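PDB 5YS9: acyl-coenzyme A oxidase 3 from Yarrowia lipolytica, which oxidises fatty acyl-CoA esters to trans-2-enoyl-CoA with an FAD cofactor, passing the electrons to oxygen to give hydrogen peroxide in peroxisomal beta-oxidation. Local coordinates for residues Glu30-Met41 with Arg627-Ala636. Numbering follows the deposited sequence.
Sequences ERAKVKFPIKDM and RDQVAGYTDA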
loop_
_atom_site.group_PDB
_atom_site.type_symbol
_atom_site.label_atom_id
_atom_site.label_comp_id
_atom_site.label_asym_id
_atom_site.label_seq_id
_atom_site.Cartn_x
_atom_site.Cartn_y
_atom_site.Cartn_z
ATOM N N GLU A 30 5.852 -25.422 -17.213
ATOM C CA GLU A 30 5.171 -25.462 -15.928
ATOM C C GLU A 30 3.834 -26.162 -15.971
ATOM O O GLU A 30 3.478 -26.877 -15.066
ATOM C CB GLU A 30 5.007 -24.062 -15.369
ATOM C CG GLU A 30 6.313 -23.332 -15.207
ATOM C CD GLU A 30 7.096 -23.804 -14.014
ATOM O OE1 GLU A 30 6.734 -24.822 -13.419
ATOM O OE2 GLU A 30 8.075 -23.144 -13.675
ATOM N N ARG A 31 3.099 -25.932 -17.040
ATOM C CA ARG A 31 1.802 -26.542 -17.237
ATOM C C ARG A 31 1.955 -28.051 -17.328
ATOM O O ARG A 31 1.119 -28.808 -16.866
ATOM C CB ARG A 31 1.107 -25.957 -18.459
ATOM C CG ARG A 31 -0.050 -25.053 -18.101
ATOM C CD ARG A 31 -0.415 -24.080 -19.200
ATOM N NE ARG A 31 -1.047 -22.895 -18.648
ATOM C CZ ARG A 31 -0.799 -21.652 -19.024
ATOM N NH1 ARG A 31 -1.428 -20.663 -18.435
ATOM N NH2 ARG A 31 0.064 -21.404 -19.982
ATOM N N ALA A 32 3.057 -28.466 -17.923
ATOM C CA ALA A 32 3.388 -29.860 -18.123
ATOM C C ALA A 32 3.555 -30.652 -16.823
ATOM O O ALA A 32 3.441 -31.859 -16.829
ATOM C CB ALA A 32 4.634 -29.975 -18.980
ATOM N N LYS A 33 3.878 -29.981 -15.731
ATOM C CA LYS A 33 4.069 -30.653 -14.408
ATOM C C LYS A 33 2.772 -30.978 -13.654
ATOM O O LYS A 33 2.744 -31.806 -12.763
ATOM C CB LYS A 33 4.921 -29.767 -13.487
ATOM C CG LYS A 33 6.247 -29.397 -14.114
ATOM C CD LYS A 33 6.958 -28.346 -13.308
ATOM C CE LYS A 33 8.365 -28.143 -13.826
ATOM N NZ LYS A 33 8.965 -27.062 -13.009
ATOM N N VAL A 34 1.702 -30.288 -14.000
ATOM C CA VAL A 34 0.484 -30.292 -13.212
ATOM C C VAL A 34 -0.060 -31.716 -13.062
ATOM O O VAL A 34 -0.214 -32.405 -14.044
ATOM C CB VAL A 34 -0.517 -29.323 -13.872
ATOM C CG1 VAL A 34 -1.960 -29.593 -13.471
ATOM C CG2 VAL A 34 -0.107 -27.898 -13.530
ATOM N N LYS A 35 -0.347 -32.148 -11.834
ATOM C CA LYS A 35 -0.731 -33.561 -11.582
ATOM C C LYS A 35 -2.201 -33.798 -11.426
ATOM O O LYS A 35 -2.636 -34.922 -11.458
ATOM C CB LYS A 35 -0.011 -34.111 -10.363
ATOM C CG LYS A 35 1.383 -34.612 -10.709
ATOM C CD LYS A 35 2.360 -34.345 -9.574
ATOM C CE LYS A 35 3.186 -35.560 -9.237
ATOM N NZ LYS A 35 4.214 -35.119 -8.265
ATOM N N PHE A 36 -2.973 -32.738 -11.314
ATOM C CA PHE A 36 -4.411 -32.837 -11.147
ATOM C C PHE A 36 -5.096 -32.240 -12.362
ATOM O O PHE A 36 -4.504 -31.451 -13.092
ATOM C CB PHE A 36 -4.871 -32.141 -9.858
ATOM C CG PHE A 36 -4.385 -30.725 -9.705
ATOM C CD1 PHE A 36 -5.127 -29.670 -10.182
ATOM C CD2 PHE A 36 -3.203 -30.454 -9.023
ATOM C CE1 PHE A 36 -4.697 -28.363 -9.998
ATOM C CE2 PHE A 36 -2.759 -29.154 -8.861
ATOM C CZ PHE A 36 -3.503 -28.101 -9.349
ATOM N N PRO A 37 -6.347 -32.638 -12.599
ATOM C CA PRO A 37 -7.103 -31.949 -13.643
ATOM C C PRO A 37 -7.582 -30.638 -13.047
ATOM O O PRO A 37 -8.096 -30.610 -11.906
ATOM C CB PRO A 37 -8.278 -32.907 -13.934
ATOM C CG PRO A 37 -8.407 -33.777 -12.728
ATOM C CD PRO A 37 -7.144 -33.666 -11.897
ATOM N N ILE A 38 -7.415 -29.571 -13.811
ATOM C CA ILE A 38 -7.613 -28.212 -13.306
ATOM C C ILE A 38 -9.094 -27.996 -12.982
ATOM O O ILE A 38 -9.417 -27.445 -11.936
ATOM C CB ILE A 38 -7.033 -27.152 -14.285
ATOM C CG1 ILE A 38 -5.493 -27.284 -14.354
ATOM C CG2 ILE A 38 -7.406 -25.733 -13.877
ATOM C CD1 ILE A 38 -4.975 -28.037 -15.554
ATOM N N LYS A 39 -9.970 -28.477 -13.853
ATOM C CA LYS A 39 -11.427 -28.430 -13.651
ATOM C C LYS A 39 -11.835 -28.808 -12.213
ATOM O O LYS A 39 -12.689 -28.140 -11.605
ATOM C CB LYS A 39 -12.125 -29.290 -14.733
ATOM C CG LYS A 39 -13.463 -29.944 -14.389
ATOM C CD LYS A 39 -13.501 -31.427 -14.777
ATOM C CE LYS A 39 -14.661 -32.187 -14.121
ATOM N NZ LYS A 39 -16.007 -31.859 -14.687
ATOM N N ASP A 40 -11.221 -29.832 -11.643
ATOM C CA ASP A 40 -11.605 -30.226 -10.275
ATOM C C ASP A 40 -11.138 -29.244 -9.198
ATOM O O ASP A 40 -11.765 -29.138 -8.140
ATOM C CB ASP A 40 -11.116 -31.627 -9.945
ATOM C CG ASP A 40 -11.781 -32.701 -10.785
ATOM O OD1 ASP A 40 -12.903 -32.498 -11.313
ATOM O OD2 ASP A 40 -11.160 -33.780 -10.895
ATOM N N MET A 41 -10.037 -28.538 -9.449
ATOM C CA MET A 41 -9.602 -27.488 -8.544
ATOM C C MET A 41 -10.549 -26.262 -8.627
ATOM O O MET A 41 -10.887 -25.666 -7.616
ATOM C CB MET A 41 -8.147 -27.116 -8.861
ATOM C CG MET A 41 -7.452 -26.293 -7.798
ATOM S SD MET A 41 -7.447 -27.177 -6.243
ATOM C CE MET A 41 -5.790 -27.852 -6.226
ATOM N N ARG A 627 5.182 -24.865 -5.276
ATOM C CA ARG A 627 5.837 -24.374 -6.465
ATOM C C ARG A 627 5.790 -25.292 -7.669
ATOM O O ARG A 627 5.661 -24.818 -8.792
ATOM C CB ARG A 627 7.281 -24.050 -6.165
ATOM C CG ARG A 627 8.025 -23.519 -7.384
ATOM C CD ARG A 627 8.839 -24.607 -8.052
ATOM N NE ARG A 627 9.539 -24.167 -9.235
ATOM C CZ ARG A 627 8.975 -24.045 -10.435
ATOM N NH1 ARG A 627 9.719 -23.679 -11.462
ATOM N NH2 ARG A 627 7.666 -24.285 -10.622
ATOM N N ASP A 628 5.886 -26.592 -7.451
ATOM C CA ASP A 628 5.894 -27.546 -8.541
ATOM C C ASP A 628 4.596 -27.490 -9.319
ATOM O O ASP A 628 4.582 -27.641 -10.520
ATOM C CB ASP A 628 6.142 -28.952 -8.019
ATOM C CG ASP A 628 6.403 -29.942 -9.119
ATOM O OD1 ASP A 628 7.431 -29.816 -9.790
ATOM O OD2 ASP A 628 5.589 -30.848 -9.322
ATOM N N GLN A 629 3.502 -27.287 -8.608
ATOM C CA GLN A 629 2.174 -27.318 -9.182
ATOM C C GLN A 629 1.585 -25.942 -9.437
ATOM O O GLN A 629 0.395 -25.811 -9.615
ATOM C CB GLN A 629 1.229 -28.124 -8.293
ATOM C CG GLN A 629 1.600 -29.584 -8.120
ATOM C CD GLN A 629 1.438 -30.392 -9.380
ATOM O OE1 GLN A 629 0.352 -30.538 -9.905
ATOM N NE2 GLN A 629 2.524 -30.925 -9.865
ATOM N N VAL A 630 2.414 -24.914 -9.452
ATOM C CA VAL A 630 1.934 -23.541 -9.422
ATOM C C VAL A 630 1.023 -23.161 -10.582
ATOM O O VAL A 630 0.072 -22.432 -10.399
ATOM C CB VAL A 630 3.104 -22.551 -9.361
ATOM C CG1 VAL A 630 3.938 -22.647 -10.613
ATOM C CG2 VAL A 630 2.599 -21.138 -9.164
ATOM N N ALA A 631 1.319 -23.648 -11.771
ATOM C CA ALA A 631 0.490 -23.386 -12.924
ATOM C C ALA A 631 -0.908 -23.946 -12.757
ATOM O O ALA A 631 -1.852 -23.354 -13.214
ATOM C CB ALA A 631 1.136 -23.929 -14.173
ATOM N N GLY A 632 -1.032 -25.120 -12.155
ATOM C CA GLY A 632 -2.338 -25.668 -11.860
ATOM C C GLY A 632 -3.173 -24.887 -10.866
ATOM O O GLY A 632 -4.333 -24.623 -11.103
ATOM N N TYR A 633 -2.569 -24.471 -9.767
ATOM C CA TYR A 633 -3.288 -23.682 -8.785
ATOM C C TYR A 633 -3.829 -22.355 -9.379
ATOM O O TYR A 633 -4.946 -21.943 -9.054
ATOM C CB TYR A 633 -2.374 -23.354 -7.623
ATOM C CG TYR A 633 -1.950 -24.508 -6.736
ATOM C CD1 TYR A 633 -2.890 -25.244 -6.031
ATOM C CD2 TYR A 633 -0.603 -24.794 -6.527
ATOM C CE1 TYR A 633 -2.513 -26.267 -5.164
ATOM C CE2 TYR A 633 -0.220 -25.795 -5.665
ATOM C CZ TYR A 633 -1.194 -26.535 -4.995
ATOM O OH TYR A 633 -0.835 -27.523 -4.142
ATOM N N THR A 634 -3.029 -21.702 -10.232
ATOM C CA THR A 634 -3.370 -20.375 -10.796
ATOM C C THR A 634 -4.311 -20.483 -11.984
ATOM O O THR A 634 -5.242 -19.676 -12.109
ATOM C CB THR A 634 -2.128 -19.596 -11.199
ATOM O OG1 THR A 634 -1.281 -20.453 -11.955
ATOM C CG2 THR A 634 -1.386 -19.178 -9.998
ATOM N N ASP A 635 -4.091 -21.487 -12.835
ATOM C CA ASP A 635 -5.027 -21.759 -13.942
ATOM C C ASP A 635 -6.363 -22.193 -13.431
ATOM O O ASP A 635 -7.342 -21.971 -14.148
ATOM C CB ASP A 635 -4.528 -22.833 -14.912
ATOM C CG ASP A 635 -3.424 -22.336 -15.840
ATOM O OD1 ASP A 635 -3.191 -21.099 -15.991
ATOM O OD2 ASP A 635 -2.783 -23.211 -16.434
ATOM N N ALA A 636 -6.410 -22.792 -12.218
ATOM C CA ALA A 636 -7.692 -23.167 -11.582
ATOM C C ALA A 636 -8.710 -22.028 -11.368
ATOM O O ALA A 636 -9.951 -22.299 -11.341
ATOM C CB ALA A 636 -7.464 -23.900 -10.278
HETATM O O HOH W 1 9.700 -27.654 -10.338
HETATM O O HOH W 2 5.217 -32.676 -11.520
#
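Two bidentate salt bridges, Glu30 with Arg627 and Arg31 with Asp635, and one glutamine amide join the linker between helices 23-31 and 38-46 to the C-terminal region. Arg627 grips Glu30 end-on: NH1 reaches OE2 at 2.8 Å along a syn lone pair, while NH2 meets OE1 at 3.0 Å, somewhat out of a carboxylate plane turned 40° from the guanidinium. OE1 also accepts from Lys33 NZ, which arrives over the opposite face of the carboxylate; a water accepts from NZ and donates to Asp628 OD1. Because Lys33 and Arg627 lie close together around this one anion, an alanine in place of Glu30 would probably leave Lys33 NZ without this carboxylate and Arg627 to its other acidic partner, Asp347, with two like charges close together. Arg31 holds Asp635 side-on, NE to OD2 at 2.8 Å and NH1 to OD1, with the flat groups only 8° from coplanar; Arg326 is a second partner of OD1, and Arg31 NH2 donates to Tyr651 O.

Beside Lys33 and Lys35, the side-chain amide of Gln629, at a helix N-cap position, bonds the linker backbone through both its oxygen and its nitrogen, as a peptide group would. Its chain, bent at chi2 (-69°), brings OE1 within 2.6 Å of Lys35 N, which lies in the carbonyl plane on a lone pair, whereas NE2 donates to Lys33 O from above that carbonyl's plane and also to Asp628 OD2. A second water donates to both Lys33 O and Asp628 OD2.

Packing continues the contact: the Val34 CG2 methyl lies against the Gly632 backbone, 3.2 Å from its N, the Phe36 ring turns its edge to the Gly632-Tyr633 peptide, and Met41 CG meets Ala636 CB. Through salt bridges and the Gln629 amide, the linker thus packs on the break between helices 609-628 and 630-635, joining the N-terminal region to the C-terminal helical domain of the acyl-CoA oxidase fold.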